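Long-range contact in probable amidase (Thermus thermophilus, PDB 2DC0), which is a probable amidase, an enzyme of the amidase family whose chain folds around a mixed beta sheet flanked by helices and pairs with a second copy: residues R287-L301 and R313-Y327. Numbering follows the deposited sequence.
Sequences RLVRYEAARIHEKAL and REALLAGLALTEKDY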
loop_
_atom_site.group_PDB
_atom_site.type_symbol
_atom_site.label_atom_id
_atom_site.label_comp_id
_atom_site.label_asym_id
_atom_site.label_seq_id
_atom_site.Cartn_x
_atom_site.Cartn_y
_atom_site.Cartn_z
ATOM N N ARG A 287 9.921 -12.906 -5.600
ATOM C CA ARG A 287 9.512 -12.850 -6.998
ATOM C C ARG A 287 9.352 -11.422 -7.499
ATOM O O ARG A 287 9.808 -11.086 -8.590
ATOM C CB ARG A 287 8.203 -13.619 -7.201
ATOM C CG ARG A 287 8.294 -15.064 -6.757
ATOM C CD ARG A 287 7.103 -15.887 -7.221
ATOM N NE ARG A 287 7.242 -17.282 -6.801
ATOM C CZ ARG A 287 6.606 -18.304 -7.368
ATOM N NH1 ARG A 287 5.782 -18.093 -8.386
ATOM N NH2 ARG A 287 6.797 -19.538 -6.921
ATOM N N LEU A 288 8.715 -10.576 -6.698
ATOM C CA LEU A 288 8.498 -9.198 -7.094
ATOM C C LEU A 288 9.813 -8.456 -7.334
ATOM O O LEU A 288 9.991 -7.824 -8.370
ATOM C CB LEU A 288 7.658 -8.479 -6.030
ATOM C CG LEU A 288 7.018 -7.164 -6.481
ATOM C CD1 LEU A 288 5.847 -6.791 -5.576
ATOM C CD2 LEU A 288 8.078 -6.078 -6.478
ATOM N N VAL A 289 10.734 -8.548 -6.378
ATOM C CA VAL A 289 12.024 -7.878 -6.481
ATOM C C VAL A 289 12.913 -8.452 -7.590
ATOM O O VAL A 289 13.479 -7.702 -8.384
ATOM C CB VAL A 289 12.776 -7.931 -5.120
ATOM C CG1 VAL A 289 14.243 -7.517 -5.295
ATOM C CG2 VAL A 289 12.095 -6.978 -4.124
ATOM N N ARG A 290 13.048 -9.773 -7.649
ATOM C CA ARG A 290 13.887 -10.380 -8.685
ATOM C C ARG A 290 13.371 -10.052 -10.082
ATOM O O ARG A 290 14.163 -9.838 -11.000
ATOM C CB ARG A 290 13.963 -11.895 -8.498
ATOM C CG ARG A 290 14.781 -12.289 -7.278
ATOM C CD ARG A 290 14.887 -13.785 -7.131
ATOM N NE ARG A 290 15.799 -14.155 -6.057
ATOM C CZ ARG A 290 15.964 -15.396 -5.618
ATOM N NH1 ARG A 290 15.272 -16.386 -6.166
ATOM N NH2 ARG A 290 16.820 -15.645 -4.633
ATOM N N TYR A 291 12.049 -10.008 -10.242
ATOM C CA TYR A 291 11.469 -9.685 -11.540
ATOM C C TYR A 291 11.883 -8.279 -11.956
ATOM O O TYR A 291 12.370 -8.077 -13.071
ATOM C CB TYR A 291 9.940 -9.753 -11.500
ATOM C CG TYR A 291 9.292 -9.408 -12.832
ATOM C CD1 TYR A 291 9.116 -10.380 -13.817
ATOM C CD2 TYR A 291 8.896 -8.100 -13.120
ATOM C CE1 TYR A 291 8.563 -10.061 -15.061
ATOM C CE2 TYR A 291 8.339 -7.768 -14.361
ATOM C CZ TYR A 291 8.180 -8.758 -15.324
ATOM O OH TYR A 291 7.644 -8.440 -16.548
ATOM N N GLU A 292 11.687 -7.307 -11.066
ATOM C CA GLU A 292 12.039 -5.921 -11.375
ATOM C C GLU A 292 13.543 -5.744 -11.552
ATOM O O GLU A 292 13.982 -5.042 -12.465
ATOM C CB GLU A 292 11.534 -4.957 -10.279
ATOM C CG GLU A 292 10.008 -4.889 -10.139
ATOM C CD GLU A 292 9.526 -3.748 -9.232
ATOM O OE1 GLU A 292 10.349 -3.126 -8.530
ATOM O OE2 GLU A 292 8.308 -3.479 -9.218
ATOM N N ALA A 293 14.328 -6.386 -10.686
ATOM C CA ALA A 293 15.782 -6.272 -10.753
ATOM C C ALA A 293 16.336 -6.851 -12.052
ATOM O O ALA A 293 17.255 -6.289 -12.655
ATOM C CB ALA A 293 16.418 -6.974 -9.555
ATOM N N ALA A 294 15.780 -7.978 -12.480
ATOM C CA ALA A 294 16.244 -8.606 -13.710
ATOM C C ALA A 294 15.988 -7.711 -14.924
ATOM O O ALA A 294 16.792 -7.677 -15.852
ATOM C CB ALA A 294 15.567 -9.957 -13.899
ATOM N N ARG A 295 14.879 -6.983 -14.921
ATOM C CA ARG A 295 14.579 -6.124 -16.053
ATOM C C ARG A 295 15.498 -4.903 -16.084
ATOM O O ARG A 295 15.717 -4.306 -17.137
ATOM C CB ARG A 295 13.100 -5.719 -16.035
ATOM C CG ARG A 295 12.141 -6.929 -16.053
ATOM C CD ARG A 295 12.497 -7.867 -17.205
ATOM N NE ARG A 295 11.673 -9.074 -17.337
ATOM C CZ ARG A 295 11.623 -10.073 -16.458
ATOM N NH1 ARG A 295 12.337 -10.026 -15.337
ATOM N NH2 ARG A 295 10.902 -11.158 -16.728
ATOM N N ILE A 296 16.049 -4.533 -14.934
ATOM C CA ILE A 296 16.971 -3.404 -14.889
ATOM C C ILE A 296 18.295 -3.789 -15.537
ATOM O O ILE A 296 18.871 -3.019 -16.299
ATOM C CB ILE A 296 17.282 -2.984 -13.447
ATOM C CG1 ILE A 296 16.022 -2.412 -12.797
ATOM C CG2 ILE A 296 18.436 -1.976 -13.435
ATOM C CD1 ILE A 296 15.414 -1.127 -13.423
ATOM N N HIS A 297 18.767 -4.990 -15.224
ATOM C CA HIS A 297 20.045 -5.483 -15.727
ATOM C C HIS A 297 19.907 -6.481 -16.863
ATOM O O HIS A 297 20.838 -7.233 -17.151
ATOM C CB HIS A 297 20.813 -6.129 -14.577
ATOM C CG HIS A 297 21.062 -5.199 -13.433
ATOM N ND1 HIS A 297 22.083 -4.274 -13.435
ATOM C CD2 HIS A 297 20.388 -5.014 -12.271
ATOM C CE1 HIS A 297 22.029 -3.557 -12.325
ATOM N NE2 HIS A 297 21.008 -3.986 -11.603
ATOM N N GLU A 298 18.752 -6.479 -17.513
ATOM C CA GLU A 298 18.486 -7.405 -18.604
ATOM C C GLU A 298 19.504 -7.348 -19.748
ATOM O O GLU A 298 19.980 -8.383 -20.212
ATOM C CB GLU A 298 17.076 -7.158 -19.138
ATOM C CG GLU A 298 16.684 -8.060 -20.280
ATOM C CD GLU A 298 15.185 -8.093 -20.494
ATOM O OE1 GLU A 298 14.543 -7.021 -20.435
ATOM O OE2 GLU A 298 14.652 -9.194 -20.727
ATOM N N LYS A 299 19.836 -6.142 -20.194
ATOM C CA LYS A 299 20.796 -5.975 -21.277
ATOM C C LYS A 299 22.171 -6.514 -20.880
ATOM O O LYS A 299 22.756 -7.333 -21.592
ATOM C CB LYS A 299 20.896 -4.496 -21.658
ATOM C CG LYS A 299 21.780 -4.207 -22.859
ATOM C CD LYS A 299 21.697 -2.738 -23.249
ATOM C CE LYS A 299 22.490 -2.450 -24.517
ATOM N NZ LYS A 299 23.947 -2.736 -24.348
ATOM N N ALA A 300 22.680 -6.067 -19.736
ATOM C CA ALA A 300 23.989 -6.515 -19.268
ATOM C C ALA A 300 24.036 -8.025 -19.041
ATOM O O ALA A 300 25.056 -8.666 -19.303
ATOM C CB ALA A 300 24.365 -5.789 -17.982
ATOM N N LEU A 301 22.937 -8.591 -18.554
ATOM C CA LEU A 301 22.883 -10.023 -18.281
ATOM C C LEU A 301 22.971 -10.839 -19.571
ATOM O O LEU A 301 23.438 -11.978 -19.566
ATOM C CB LEU A 301 21.600 -10.368 -17.523
ATOM C CG LEU A 301 21.492 -11.787 -16.950
ATOM C CD1 LEU A 301 22.693 -12.090 -16.064
ATOM C CD2 LEU A 301 20.207 -11.907 -16.152
ATOM N N ARG A 313 24.113 -13.617 -10.444
ATOM C CA ARG A 313 23.659 -14.052 -11.755
ATOM C C ARG A 313 22.492 -15.031 -11.629
ATOM O O ARG A 313 21.523 -14.956 -12.387
ATOM C CB ARG A 313 24.813 -14.704 -12.521
ATOM C CG ARG A 313 24.591 -14.794 -14.021
ATOM C CD ARG A 313 25.910 -15.063 -14.724
ATOM N NE ARG A 313 26.458 -16.360 -14.354
ATOM C CZ ARG A 313 27.754 -16.606 -14.192
ATOM N NH1 ARG A 313 28.639 -15.633 -14.362
ATOM N NH2 ARG A 313 28.164 -17.828 -13.873
ATOM N N GLU A 314 22.578 -15.946 -10.671
ATOM C CA GLU A 314 21.507 -16.913 -10.471
ATOM C C GLU A 314 20.203 -16.214 -10.073
ATOM O O GLU A 314 19.125 -16.559 -10.575
ATOM C CB GLU A 314 21.903 -17.933 -9.398
ATOM C CG GLU A 314 20.757 -18.825 -8.937
ATOM C CD GLU A 314 21.201 -19.870 -7.930
ATOM O OE1 GLU A 314 22.042 -19.542 -7.066
ATOM O OE2 GLU A 314 20.698 -21.011 -7.995
ATOM N N ALA A 315 20.297 -15.231 -9.181
ATOM C CA ALA A 315 19.113 -14.495 -8.741
ATOM C C ALA A 315 18.517 -13.710 -9.907
ATOM O O ALA A 315 17.300 -13.681 -10.089
ATOM C CB ALA A 315 19.471 -13.547 -7.590
ATOM N N LEU A 316 19.374 -13.070 -10.696
ATOM C CA LEU A 316 18.897 -12.311 -11.841
ATOM C C LEU A 316 18.231 -13.238 -12.858
ATOM O O LEU A 316 17.190 -12.897 -13.425
ATOM C CB LEU A 316 20.047 -11.538 -12.497
ATOM C CG LEU A 316 20.537 -10.305 -11.734
ATOM C CD1 LEU A 316 21.695 -9.658 -12.490
ATOM C CD2 LEU A 316 19.392 -9.302 -11.568
ATOM N N LEU A 317 18.820 -14.411 -13.082
ATOM C CA LEU A 317 18.253 -15.374 -14.031
ATOM C C LEU A 317 16.895 -15.865 -13.537
ATOM O O LEU A 317 15.976 -16.092 -14.328
ATOM C CB LEU A 317 19.200 -16.562 -14.223
ATOM C CG LEU A 317 20.474 -16.224 -15.006
ATOM C CD1 LEU A 317 21.435 -17.400 -14.974
ATOM C CD2 LEU A 317 20.101 -15.862 -16.440
ATOM N N ALA A 318 16.774 -16.028 -12.225
ATOM C CA ALA A 318 15.511 -16.458 -11.648
ATOM C C ALA A 318 14.496 -15.351 -11.932
ATOM O O ALA A 318 13.318 -15.619 -12.157
ATOM C CB ALA A 318 15.666 -16.678 -10.142
ATOM N N GLY A 319 14.972 -14.106 -11.940
ATOM C CA GLY A 319 14.100 -12.974 -12.214
ATOM C C GLY A 319 13.617 -12.955 -13.659
ATOM O O GLY A 319 12.494 -12.532 -13.948
ATOM N N LEU A 320 14.468 -13.414 -14.573
ATOM C CA LEU A 320 14.125 -13.460 -15.987
ATOM C C LEU A 320 13.247 -14.660 -16.298
ATOM O O LEU A 320 12.543 -14.682 -17.309
ATOM C CB LEU A 320 15.393 -13.529 -16.844
ATOM C CG LEU A 320 16.225 -12.253 -16.915
ATOM C CD1 LEU A 320 17.407 -12.463 -17.852
ATOM C CD2 LEU A 320 15.354 -11.108 -17.411
ATOM N N ALA A 321 13.305 -15.664 -15.429
ATOM C CA ALA A 321 12.515 -16.882 -15.586
ATOM C C ALA A 321 11.070 -16.626 -15.155
ATOM O O ALA A 321 10.153 -17.363 -15.534
ATOM C CB ALA A 321 13.125 -18.019 -14.756
ATOM N N LEU A 322 10.879 -15.587 -14.344
ATOM C CA LEU A 322 9.546 -15.196 -13.896
ATOM C C LEU A 322 8.957 -14.358 -15.024
ATOM O O LEU A 322 9.636 -13.495 -15.576
ATOM C CB LEU A 322 9.627 -14.354 -12.613
ATOM C CG LEU A 322 10.166 -15.075 -11.370
ATOM C CD1 LEU A 322 10.352 -14.088 -10.222
ATOM C CD2 LEU A 322 9.189 -16.180 -10.979
ATOM N N THR A 323 7.698 -14.614 -15.359
ATOM C CA THR A 323 7.025 -13.885 -16.429
ATOM C C THR A 323 6.230 -12.707 -15.884
ATOM O O THR A 323 6.134 -12.527 -14.675
ATOM C CB THR A 323 6.045 -14.797 -17.160
ATOM O OG1 THR A 323 5.025 -15.209 -16.241
ATOM C CG2 THR A 323 6.767 -16.025 -17.691
ATOM N N GLU A 324 5.652 -11.914 -16.782
ATOM C CA GLU A 324 4.860 -10.773 -16.364
ATOM C C GLU A 324 3.629 -11.246 -15.587
ATOM O O GLU A 324 3.068 -10.497 -14.781
ATOM C CB GLU A 324 4.479 -9.905 -17.576
ATOM C CG GLU A 324 3.610 -10.565 -18.645
ATOM C CD GLU A 324 2.160 -10.667 -18.220
ATOM O OE1 GLU A 324 1.594 -9.637 -17.789
ATOM O OE2 GLU A 324 1.587 -11.771 -18.323
ATOM N N LYS A 325 3.216 -12.491 -15.817
ATOM C CA LYS A 325 2.077 -13.056 -15.089
ATOM C C LYS A 325 2.495 -13.265 -13.632
ATOM O O LYS A 325 1.739 -12.956 -12.711
ATOM C CB LYS A 325 1.643 -14.397 -15.701
ATOM C CG LYS A 325 0.587 -15.164 -14.888
ATOM C CD LYS A 325 -0.720 -14.385 -14.770
ATOM C CE LYS A 325 -1.837 -15.218 -14.133
ATOM N NZ LYS A 325 -1.570 -15.584 -12.708
ATOM N N ASP A 326 3.701 -13.790 -13.424
ATOM C CA ASP A 326 4.195 -14.012 -12.067
ATOM C C ASP A 326 4.284 -12.667 -11.349
ATOM O O ASP A 326 3.997 -12.567 -10.160
ATOM C CB ASP A 326 5.582 -14.670 -12.084
ATOM C CG ASP A 326 5.553 -16.083 -12.629
ATOM O OD1 ASP A 326 4.743 -16.898 -12.136
ATOM O OD2 ASP A 326 6.346 -16.388 -13.548
ATOM N N TYR A 327 4.684 -11.637 -12.085
ATOM C CA TYR A 327 4.813 -10.306 -11.525
ATOM C C TYR A 327 3.438 -9.761 -11.133
ATOM O O TYR A 327 3.274 -9.210 -10.046
ATOM C CB TYR A 327 5.507 -9.385 -12.534
ATOM C CG TYR A 327 5.737 -7.976 -12.044
ATOM C CD1 TYR A 327 6.452 -7.724 -10.872
ATOM C CD2 TYR A 327 5.244 -6.889 -12.761
ATOM C CE1 TYR A 327 6.667 -6.415 -10.425
ATOM C CE2 TYR A 327 5.454 -5.588 -12.327
ATOM C CZ TYR A 327 6.164 -5.356 -11.162
ATOM O OH TYR A 327 6.365 -4.058 -10.741
#
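The Tyr291 ring is sandwiched: Tyr327 covers one face, Arg295 NH1 lies over the other, offset toward the rim, and Leu322 O lies at its edge, in plane. The tyrosines form an offset stack, centroids 4.5 Å apart and planes at 14°, with Tyr327 CB over the centre of the Tyr291 ring; the two side chains cross at about a right angle. Tyr327 OH reaches beyond the stack to Glu292 OE2, giving its proton to the anti lone pair at 2.5 Å; Ser200 and Ser202 also bind this carboxylate. A bend at chi2 (-52°) brings Arg295 back over Tyr291. In its guanidinium plane, NH1 donates to Gly319 O at 2.9 Å and NH2 to Leu322 O at 2.9 Å, gripping the last turn of helix 310-321 and the first residue after it, while Leu320 CD2 lies on the face opposite Tyr291. Helices 287-296 and 313-321 cross at -98°, 7.4 Å apart, where Gly319 CA lies on Arg290 O (3.4 Å, a CA-H...O contact) and the backbones meet directly. Further along, Leu301 sits as a knob among Arg313, Leu316, Leu317 and Leu320. In the dimer, Tyr327 meets Tyr327 of the second subunit, and Glu324 OE1 is hydrogen-bonded to Tyr291 OH of the second subunit. One cation gripping two main-chain carbonyls fixes the turn, while the short phenol bond to a buried, probably ionised carboxylate ties the start of helix 324-345 to helix 281-296.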